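Local coordinates for M152 protein (Murid herpesvirus 1, PDB 4G59) that probably acts as an MHC class I-like viral immunoevasin that binds host ligands of the NKG2D receptor and so dampens immune recognition of infected cells, at residues Leu21-Ile26 with His37-Glu42; Ser45-Ile50 with Pro60-Ser65; Leu67-Ala72 with Gln165-Ser170. All coordinates share one frame; numbering follows the deposited sequence.

Interaction 1 (Leu21-Ile26 with His37-Glu42); sequences LTATFI and HSINLE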
loop_
_atom_site.group_PDB
_atom_site.type_symbol
_atom_site.label_atom_id
_atom_site.label_comp_id
_atom_site.label_asym_id
_atom_site.label_seq_id
_atom_site.Cartn_x
_atom_site.Cartn_y
_atom_site.Cartn_z
ATOM N N LEU B 21 -24.360 6.155 5.512
ATOM C CA LEU B 21 -22.981 6.583 5.640
ATOM C C LEU B 21 -22.262 5.652 6.606
ATOM O O LEU B 21 -22.796 5.285 7.662
ATOM C CB LEU B 21 -22.888 8.054 6.072
ATOM C CG LEU B 21 -21.498 8.705 6.037
ATOM C CD1 LEU B 21 -21.553 10.153 5.659
ATOM C CD2 LEU B 21 -20.813 8.584 7.382
ATOM N N THR B 22 -21.070 5.228 6.197
ATOM C CA THR B 22 -20.271 4.297 6.980
ATOM C C THR B 22 -18.803 4.703 6.906
ATOM O O THR B 22 -18.148 4.529 5.879
ATOM C CB THR B 22 -20.466 2.851 6.505
ATOM O OG1 THR B 22 -21.870 2.565 6.423
ATOM C CG2 THR B 22 -19.812 1.886 7.480
ATOM N N ALA B 23 -18.310 5.263 8.005
ATOM C CA ALA B 23 -16.923 5.728 8.103
ATOM C C ALA B 23 -16.023 4.632 8.635
ATOM O O ALA B 23 -16.340 4.015 9.655
ATOM C CB ALA B 23 -16.832 6.940 9.012
ATOM N N THR B 24 -14.896 4.402 7.962
ATOM C CA THR B 24 -13.911 3.435 8.442
ATOM C C THR B 24 -12.700 4.155 9.028
ATOM O O THR B 24 -12.013 4.895 8.303
ATOM C CB THR B 24 -13.463 2.495 7.317
ATOM O OG1 THR B 24 -14.572 1.691 6.915
ATOM C CG2 THR B 24 -12.371 1.561 7.803
ATOM N N PHE B 25 -12.436 3.950 10.327
ATOM C CA PHE B 25 -11.276 4.563 10.977
ATOM C C PHE B 25 -10.186 3.515 11.059
ATOM O O PHE B 25 -10.375 2.468 11.711
ATOM C CB PHE B 25 -11.624 5.048 12.379
ATOM C CG PHE B 25 -12.631 6.170 12.414
ATOM C CD1 PHE B 25 -12.221 7.480 12.587
ATOM C CD2 PHE B 25 -13.996 5.919 12.270
ATOM C CE1 PHE B 25 -13.135 8.517 12.616
ATOM C CE2 PHE B 25 -14.917 6.969 12.296
ATOM C CZ PHE B 25 -14.480 8.266 12.463
ATOM N N ILE B 26 -9.049 3.767 10.407
ATOM C CA ILE B 26 -7.980 2.767 10.408
ATOM C C ILE B 26 -6.743 3.234 11.162
ATOM O O ILE B 26 -6.282 4.371 10.979
ATOM C CB ILE B 26 -7.595 2.304 8.995
ATOM C CG1 ILE B 26 -8.744 1.505 8.374
ATOM C CG2 ILE B 26 -6.393 1.392 9.032
ATOM C CD1 ILE B 26 -8.623 1.340 6.884
ATOM N N HIS B 37 -2.791 6.864 10.559
ATOM C CA HIS B 37 -4.239 6.897 10.757
ATOM C C HIS B 37 -4.935 7.375 9.470
ATOM O O HIS B 37 -4.392 8.195 8.717
ATOM C CB HIS B 37 -4.613 7.830 11.923
ATOM C CG HIS B 37 -3.943 7.496 13.226
ATOM N ND1 HIS B 37 -4.264 6.376 13.970
ATOM C CD2 HIS B 37 -3.006 8.167 13.940
ATOM C CE1 HIS B 37 -3.541 6.368 15.077
ATOM N NE2 HIS B 37 -2.767 7.440 15.081
ATOM N N SER B 38 -6.137 6.863 9.220
ATOM C CA SER B 38 -6.891 7.273 8.039
ATOM C C SER B 38 -8.376 7.055 8.231
ATOM O O SER B 38 -8.799 6.103 8.901
ATOM C CB SER B 38 -6.464 6.479 6.816
ATOM O OG SER B 38 -6.817 5.127 7.018
ATOM N N ILE B 39 -9.170 7.946 7.645
ATOM C CA ILE B 39 -10.620 7.744 7.600
ATOM C C ILE B 39 -11.076 7.672 6.140
ATOM O O ILE B 39 -10.552 8.402 5.281
ATOM C CB ILE B 39 -11.360 8.896 8.261
ATOM C CG1 ILE B 39 -10.860 9.105 9.686
ATOM C CG2 ILE B 39 -12.857 8.648 8.230
ATOM C CD1 ILE B 39 -11.125 10.501 10.203
ATOM N N ASN B 40 -12.049 6.802 5.859
ATOM C CA ASN B 40 -12.671 6.798 4.545
ATOM C C ASN B 40 -14.144 6.434 4.655
ATOM O O ASN B 40 -14.595 5.958 5.701
ATOM C CB ASN B 40 -11.919 5.871 3.572
ATOM C CG ASN B 40 -12.012 4.404 3.966
ATOM O OD1 ASN B 40 -12.935 3.687 3.537
ATOM N ND2 ASN B 40 -11.046 3.936 4.779
ATOM N N LEU B 41 -14.893 6.690 3.592
ATOM C CA LEU B 41 -16.313 6.360 3.531
ATOM C C LEU B 41 -16.402 5.138 2.647
ATOM O O LEU B 41 -15.401 4.782 2.046
ATOM C CB LEU B 41 -17.101 7.539 2.953
ATOM C CG LEU B 41 -17.122 8.731 3.900
ATOM C CD1 LEU B 41 -17.916 9.891 3.314
ATOM C CD2 LEU B 41 -17.748 8.296 5.223
ATOM N N GLU B 42 -17.565 4.501 2.563
ATOM C CA GLU B 42 -17.657 3.191 1.928
ATOM C C GLU B 42 -17.249 3.162 0.443
ATOM O O GLU B 42 -16.651 2.190 -0.015
ATOM C CB GLU B 42 -19.047 2.579 2.121
ATOM C CG GLU B 42 -19.112 1.101 1.766
ATOM C CD GLU B 42 -20.517 0.546 1.845
ATOM O OE1 GLU B 42 -21.428 1.285 2.272
ATOM O OE2 GLU B 42 -20.713 -0.630 1.481
HETATM O O HOH W 1 -20.470 5.365 3.211
HETATM O O HOH W 2 -4.356 3.723 8.218
#
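The carbonyl oxygen of Asn40 accepts the N-H of Thr24, with N to O 2.8 Å and 171° at the hydrogen, and is also approached by the CA-H of Ala23, a weaker CA-H...O contact with CA 3.4 Å from that O. Asn40 N returns a bond to Thr24 O. One hydrogen-bonded pair further on, Ile26 N reaches Ser38 O at 2.8 Å, and Ser38 N in turn donates to Ile26 O. Phe25 and Ile39 form the non-hydrogen-bonded pair between them, so this is a regular antiparallel ladder, the axes of 22-26 and 37-40 approaching to 4.8 Å. Past it, Thr22 N and Glu42 N both donate to one water, which carries the link on where the direct Thr22 O to Glu42 N approach is badly angled.

On the face of Phe25 and Ile39 the two side chains run alongside each other, with Phe25 CD1 3.6 Å from Ile39 CG1 and Ile39 CG2 over one face of the ring. Leu41 CD2 meets Leu21 CD2 at 3.8 Å. On the other face Ser38 OG lies 3.5 Å from Ile26 CB.

This hairpin of strands 22-31 and 34-40 is flanked by strands 95-103 and 48-50. Helices 68-89 and 161-178 cover its Phe25 face: Phe25 meets Glu70 and Phe74, and Leu21 and Ile39 press on Trp168.

Interaction 2 (Ser45-Ile50 with Pro60-Ser65); sequences SDIFRI and PWMNVS. With NAG (2-acetamido-2-deoxy-beta-D-glucopyranose), chain E.
Ile47 and Met62 meet through a branch methyl and a sulfur: Ile47 CG2 lies 3.6 Å from Met62 SD, the two side chains crossing at about a right angle. The same methyl also touches the far corner of the Trp61 indole, at CH2, 4.0 Å away. Met62 is bent at its last torsion (chi3 67°), which brings CE to 4.1 Å from Phe48 CB. Phe48 has CG anti to its backbone N (chi1 180°), and its ring reaches Val64, with CE1 4.0 Å from CG2. These apolar touches join 47-48 to the loop that leads into helix 68-89. Ile47 and Phe48 both face Ile39 across the sheet, a classic beta bulge.

Sulfur meets a polar atom once: Met62 SD is 3.4 Å from the carbonyl oxygen of Ile47.

The charged interaction stays within 45-50. Arg49 holds Asp46 side-on, NE and NH2 both bonding to OD2, NE at 3.0 Å, with that oxygen in the guanidinium plane. Arg49 NH1 has a second acidic partner in Glu51.

The covalent bond belongs to 60-65. Asn63, first residue of an Asn-Val-Ser sequon, carries an N-acetylglucosamine through ND2, and Ser65 CB lies 3.5 Å from its C2. Asn63 is poorly ordered; its ND2 also bonds to Glu66, and Ser65 N gives its OD1 a weak bond.

Ile47, Phe48 and Met62 are buried, and the neighbouring Trp168, Leu67 and Ile39 extend their apolar cluster. The loop is therefore held against the strand by shape and dispersion, while charge and sugar sit apart from the joint, leaving the glycan on the side of the loop turned from the strand.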
loop_
_atom_site.group_PDB
_atom_site.type_symbol
_atom_site.label_atom_id
_atom_site.label_comp_id
_atom_site.label_asym_id
_atom_site.label_seq_id
_atom_site.Cartn_x
_atom_site.Cartn_y
_atom_site.Cartn_z
ATOM N N SER B 45 -11.846 6.834 -1.325
ATOM C CA SER B 45 -10.477 6.499 -0.926
ATOM C C SER B 45 -10.243 7.293 0.360
ATOM O O SER B 45 -11.211 7.804 0.929
ATOM C CB SER B 45 -9.504 6.908 -2.020
ATOM O OG SER B 45 -9.674 8.272 -2.335
ATOM N N ASP B 46 -9.019 7.423 0.854
ATOM C CA ASP B 46 -8.895 8.137 2.131
ATOM C C ASP B 46 -9.228 9.610 2.000
ATOM O O ASP B 46 -8.719 10.315 1.106
ATOM C CB ASP B 46 -7.519 7.992 2.783
ATOM C CG ASP B 46 -7.089 6.565 2.951
ATOM O OD1 ASP B 46 -7.949 5.665 3.067
ATOM O OD2 ASP B 46 -5.857 6.357 2.964
ATOM N N ILE B 47 -10.108 10.068 2.882
ATOM C CA ILE B 47 -10.449 11.490 2.954
ATOM C C ILE B 47 -9.523 12.205 3.959
ATOM O O ILE B 47 -9.097 13.361 3.755
ATOM C CB ILE B 47 -11.921 11.669 3.334
ATOM C CG1 ILE B 47 -12.811 11.022 2.263
ATOM C CG2 ILE B 47 -12.278 13.130 3.502
ATOM C CD1 ILE B 47 -14.280 10.790 2.722
ATOM N N PHE B 48 -9.201 11.504 5.045
ATOM C CA PHE B 48 -8.239 12.027 6.004
ATOM C C PHE B 48 -7.172 10.985 6.275
ATOM O O PHE B 48 -7.481 9.792 6.448
ATOM C CB PHE B 48 -8.928 12.417 7.297
ATOM C CG PHE B 48 -7.993 12.960 8.331
ATOM C CD1 PHE B 48 -7.495 14.257 8.222
ATOM C CD2 PHE B 48 -7.610 12.184 9.423
ATOM C CE1 PHE B 48 -6.625 14.774 9.185
ATOM C CE2 PHE B 48 -6.744 12.689 10.376
ATOM C CZ PHE B 48 -6.252 13.988 10.255
ATOM N N ARG B 49 -5.916 11.424 6.297
ATOM C CA ARG B 49 -4.822 10.507 6.578
ATOM C C ARG B 49 -3.664 11.194 7.271
ATOM O O ARG B 49 -3.249 12.312 6.903
ATOM C CB ARG B 49 -4.325 9.790 5.310
ATOM C CG ARG B 49 -3.299 8.682 5.614
ATOM C CD ARG B 49 -2.465 8.297 4.394
ATOM N NE ARG B 49 -3.206 7.597 3.336
ATOM C CZ ARG B 49 -2.697 7.294 2.133
ATOM N NH1 ARG B 49 -1.443 7.641 1.815
ATOM N NH2 ARG B 49 -3.446 6.652 1.234
ATOM N N ILE B 50 -3.144 10.513 8.281
ATOM C CA ILE B 50 -1.919 10.931 8.935
ATOM C C ILE B 50 -0.891 9.856 8.673
ATOM O O ILE B 50 -1.051 8.718 9.152
ATOM C CB ILE B 50 -2.083 11.036 10.460
ATOM C CG1 ILE B 50 -3.356 11.804 10.817
ATOM C CG2 ILE B 50 -0.846 11.685 11.071
ATOM C CD1 ILE B 50 -3.596 11.965 12.296
ATOM N N PRO B 60 -8.585 20.504 0.667
ATOM C CA PRO B 60 -8.594 21.929 1.033
ATOM C C PRO B 60 -9.945 22.413 1.547
ATOM O O PRO B 60 -9.995 23.455 2.212
ATOM C CB PRO B 60 -8.224 22.645 -0.284
ATOM C CG PRO B 60 -8.532 21.648 -1.381
ATOM C CD PRO B 60 -8.256 20.295 -0.755
ATOM N N TRP B 61 -11.011 21.676 1.238
ATOM C CA TRP B 61 -12.338 21.984 1.761
ATOM C C TRP B 61 -12.584 21.399 3.148
ATOM O O TRP B 61 -13.707 21.505 3.663
ATOM C CB TRP B 61 -13.452 21.491 0.815
ATOM C CG TRP B 61 -13.178 20.165 0.168
ATOM C CD1 TRP B 61 -12.628 19.966 -1.059
ATOM C CD2 TRP B 61 -13.445 18.857 0.708
ATOM N NE1 TRP B 61 -12.530 18.620 -1.322
ATOM C CE2 TRP B 61 -13.026 17.915 -0.256
ATOM C CE3 TRP B 61 -13.990 18.393 1.908
ATOM C CZ2 TRP B 61 -13.137 16.524 -0.057
ATOM C CZ3 TRP B 61 -14.099 16.990 2.108
ATOM C CH2 TRP B 61 -13.670 16.084 1.127
ATOM N N MET B 62 -11.577 20.757 3.744
ATOM C CA MET B 62 -11.718 20.265 5.121
ATOM C C MET B 62 -10.961 21.175 6.079
ATOM O O MET B 62 -9.794 21.509 5.845
ATOM C CB MET B 62 -11.136 18.860 5.290
ATOM C CG MET B 62 -11.817 17.747 4.535
ATOM S SD MET B 62 -10.825 16.226 4.584
ATOM C CE MET B 62 -10.977 15.871 6.353
ATOM N N ASN B 63 -11.595 21.501 7.197
ATOM C CA ASN B 63 -10.894 22.183 8.261
ATOM C C ASN B 63 -10.455 21.088 9.222
ATOM O O ASN B 63 -11.276 20.494 9.921
ATOM C CB ASN B 63 -11.814 23.179 8.966
ATOM C CG ASN B 63 -11.113 23.927 10.084
ATOM O OD1 ASN B 63 -9.925 23.723 10.334
ATOM N ND2 ASN B 63 -11.848 24.799 10.762
ATOM N N VAL B 64 -9.154 20.822 9.248
ATOM C CA VAL B 64 -8.590 19.778 10.109
ATOM C C VAL B 64 -8.743 20.096 11.604
ATOM O O VAL B 64 -9.025 19.204 12.418
ATOM C CB VAL B 64 -7.112 19.476 9.735
ATOM C CG1 VAL B 64 -6.293 20.765 9.681
ATOM C CG2 VAL B 64 -6.494 18.472 10.697
ATOM N N SER B 65 -8.596 21.371 11.960
ATOM C CA SER B 65 -8.810 21.799 13.339
ATOM C C SER B 65 -10.197 21.414 13.889
ATOM O O SER B 65 -10.353 21.183 15.088
ATOM C CB SER B 65 -8.549 23.301 13.476
ATOM O OG SER B 65 -7.157 23.571 13.476
HETATM C C1 NAG E . -11.335 25.626 11.709
HETATM C C2 NAG E . -10.923 25.823 13.163
HETATM C C3 NAG E . -10.961 27.306 13.501
HETATM C C4 NAG E . -10.060 28.029 12.518
HETATM C C5 NAG E . -10.566 27.747 11.110
HETATM C C6 NAG E . -9.750 28.505 10.070
HETATM C C7 NAG E . -12.629 25.688 14.887
HETATM C C8 NAG E . -13.491 24.800 15.735
HETATM N N2 NAG E . -11.806 25.078 14.038
HETATM O O3 NAG E . -10.490 27.509 14.813
HETATM O O4 NAG E . -10.095 29.415 12.769
HETATM O O5 NAG E . -10.462 26.360 10.875
HETATM O O6 NAG E . -10.233 28.201 8.780
HETATM O O7 NAG E . -12.703 26.911 14.989
#

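Interaction 3 (Leu67-Ala72 with Gln165-Ser170); sequences LAQESA and QKRWTS
Leu67 and Gln69 meet the flat guanidinium of Arg167 in different ways: Leu67 CA lies over one face, while Gln69 OE1 comes in at the edge. The amide and guanidinium planes are only 17° apart, so the Gln69 group nearly continues the plane of the arginine. The Trp168 indole has Arg167 CG over one face, toward the rim, and Glu70 at its edge on the NE1 side.

NH2 of Arg167 is shared by two acceptors. It donates to Gln69 OE1 at 2.6 Å, and forms a salt bridge with Glu70 OE2, also at 2.6 Å from NH2. Glu70 and Arg167 reach toward each other tip to tip, but the carboxylate is turned 75° from the guanidinium plane, and Arg167 NE stays 3.2 Å from the same OE2. In the arginine chain CG lies anti to the backbone N and the chain bends at chi3, ending with NH2 between Gln69 OE1 and Glu70 OE2. The other carboxylate oxygen, Glu70 OE1, accepts from Trp168 NE1 at 2.8 Å, with 161° at the hydrogen. It lies in the indole plane, yet the donor stands out of the carboxylate plane on its syn side.

Leu67 is the N-cap residue of helix 68-89, so Gln69 and Glu70 come from its first turn. The axes of 68-72 and 165-170 come no closer than 12.3 Å, and the long side chains bridge that gap.

Glu70 is buried, with Ile39 and Leu164 beside it, and its two oxygens are split between a cation and an indole N-H. These partners would stabilise its negative charge, and the pair with Arg167 probably offsets it. The two helices of the MHC class I-like platform are thus tied here by directed polar bonds rather than by close helix packing.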
loop_
_atom_site.group_PDB
_atom_site.type_symbol
_atom_site.label_atom_id
_atom_site.label_comp_id
_atom_site.label_asym_id
_atom_site.label_seq_id
_atom_site.Cartn_x
_atom_site.Cartn_y
_atom_site.Cartn_z
ATOM N N LEU B 67 -11.633 18.695 13.467
ATOM C CA LEU B 67 -11.706 17.237 13.564
ATOM C C LEU B 67 -11.297 16.774 14.971
ATOM O O LEU B 67 -10.499 15.844 15.133
ATOM C CB LEU B 67 -10.840 16.575 12.486
ATOM C CG LEU B 67 -11.382 16.381 11.059
ATOM C CD1 LEU B 67 -11.905 17.659 10.461
ATOM C CD2 LEU B 67 -10.316 15.808 10.138
ATOM N N ALA B 68 -11.863 17.431 15.984
ATOM C CA ALA B 68 -11.539 17.162 17.388
ATOM C C ALA B 68 -11.839 15.732 17.835
ATOM O O ALA B 68 -11.007 15.086 18.470
ATOM C CB ALA B 68 -12.256 18.166 18.298
ATOM N N GLN B 69 -13.036 15.252 17.528
ATOM C CA GLN B 69 -13.474 13.936 17.987
ATOM C C GLN B 69 -12.642 12.817 17.363
ATOM O O GLN B 69 -12.123 11.954 18.076
ATOM C CB GLN B 69 -14.963 13.732 17.703
ATOM C CG GLN B 69 -15.898 14.643 18.481
ATOM C CD GLN B 69 -15.819 16.097 18.060
ATOM O OE1 GLN B 69 -15.535 16.414 16.899
ATOM N NE2 GLN B 69 -16.067 16.996 19.005
ATOM N N GLU B 70 -12.499 12.843 16.039
ATOM C CA GLU B 70 -11.697 11.830 15.357
ATOM C C GLU B 70 -10.233 11.861 15.793
ATOM O O GLU B 70 -9.645 10.804 16.047
ATOM C CB GLU B 70 -11.848 11.884 13.822
ATOM C CG GLU B 70 -12.088 13.255 13.225
ATOM C CD GLU B 70 -13.553 13.662 13.167
ATOM O OE1 GLU B 70 -14.378 12.904 12.632
ATOM O OE2 GLU B 70 -13.872 14.770 13.635
ATOM N N SER B 71 -9.661 13.057 15.925
ATOM C CA SER B 71 -8.294 13.187 16.464
ATOM C C SER B 71 -8.194 12.570 17.843
ATOM O O SER B 71 -7.244 11.838 18.137
ATOM C CB SER B 71 -7.848 14.645 16.518
ATOM O OG SER B 71 -7.128 14.992 15.356
ATOM N N ALA B 72 -9.192 12.838 18.681
ATOM C CA ALA B 72 -9.230 12.228 20.002
ATOM C C ALA B 72 -9.347 10.700 19.907
ATOM O O ALA B 72 -8.768 9.994 20.716
ATOM C CB ALA B 72 -10.350 12.824 20.860
ATOM N N GLN B 165 -22.061 12.125 12.033
ATOM C CA GLN B 165 -22.937 11.889 10.895
ATOM C C GLN B 165 -23.082 13.177 10.089
ATOM O O GLN B 165 -23.028 13.163 8.861
ATOM C CB GLN B 165 -24.311 11.398 11.357
ATOM C CG GLN B 165 -25.360 11.357 10.256
ATOM C CD GLN B 165 -25.256 10.119 9.380
ATOM O OE1 GLN B 165 -24.606 9.122 9.733
ATOM N NE2 GLN B 165 -25.903 10.173 8.228
ATOM N N LYS B 166 -23.231 14.300 10.778
ATOM C CA LYS B 166 -23.408 15.560 10.074
ATOM C C LYS B 166 -22.129 15.941 9.334
ATOM O O LYS B 166 -22.164 16.276 8.143
ATOM C CB LYS B 166 -23.796 16.671 11.037
ATOM C CG LYS B 166 -24.243 17.930 10.348
ATOM C CD LYS B 166 -24.372 19.068 11.333
ATOM C CE LYS B 166 -25.001 20.285 10.693
ATOM N NZ LYS B 166 -24.373 21.532 11.203
ATOM N N ARG B 167 -21.002 15.879 10.036
ATOM C CA ARG B 167 -19.744 16.320 9.456
ATOM C C ARG B 167 -19.340 15.446 8.270
ATOM O O ARG B 167 -18.904 15.963 7.229
ATOM C CB ARG B 167 -18.631 16.383 10.505
ATOM C CG ARG B 167 -17.260 16.574 9.903
ATOM C CD ARG B 167 -16.264 17.187 10.862
ATOM N NE ARG B 167 -16.100 16.389 12.068
ATOM C CZ ARG B 167 -16.143 16.885 13.297
ATOM N NH1 ARG B 167 -16.338 18.183 13.469
ATOM N NH2 ARG B 167 -15.991 16.086 14.344
ATOM N N TRP B 168 -19.506 14.132 8.406
ATOM C CA TRP B 168 -19.082 13.240 7.328
ATOM C C TRP B 168 -20.075 13.176 6.167
ATOM O O TRP B 168 -19.689 12.896 5.036
ATOM C CB TRP B 168 -18.663 11.867 7.875
ATOM C CG TRP B 168 -17.392 12.018 8.640
ATOM C CD1 TRP B 168 -17.262 12.246 9.978
ATOM C CD2 TRP B 168 -16.067 12.039 8.098
ATOM N NE1 TRP B 168 -15.935 12.386 10.306
ATOM C CE2 TRP B 168 -15.180 12.262 9.170
ATOM C CE3 TRP B 168 -15.546 11.881 6.813
ATOM C CZ2 TRP B 168 -13.792 12.343 8.989
ATOM C CZ3 TRP B 168 -14.164 11.953 6.634
ATOM C CH2 TRP B 168 -13.306 12.189 7.715
ATOM N N THR B 169 -21.347 13.464 6.438
ATOM C CA THR B 169 -22.327 13.582 5.353
ATOM C C THR B 169 -21.981 14.800 4.510
ATOM O O THR B 169 -22.028 14.757 3.287
ATOM C CB THR B 169 -23.761 13.666 5.888
ATOM O OG1 THR B 169 -24.113 12.403 6.473
ATOM C CG2 THR B 169 -24.745 14.025 4.763
ATOM N N SER B 170 -21.588 15.873 5.179
ATOM C CA SER B 170 -21.140 17.100 4.526
ATOM C C SER B 170 -19.879 16.867 3.674
ATOM O O SER B 170 -19.744 17.401 2.562
ATOM C CB SER B 170 -20.907 18.162 5.600
ATOM O OG SER B 170 -20.056 19.190 5.136
#

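How the interactions relate
The three contacts follow one another along the chain and lie 10 to 11 Å apart, centre to centre, within one MHC class I-like platform. Interactions 1 and 2 share the eight-stranded antiparallel sheet, where strands 34-40 and 48-50 are neighbours: Ile39 N probably bonds to Phe48 O, and Ile50 N to His37 O. Interaction 3 joins the two helices above that sheet. Trp168 ties all three together, its CZ2 3.5 Å from Ile39 CD1 and its CZ3 3.8 Å from Ile47 CG2, while Leu67 CD2 packs on Phe48 and Met62. Sheet, edge loop and helices therefore share one continuous apolar core, topped by the polar bridge between the helices.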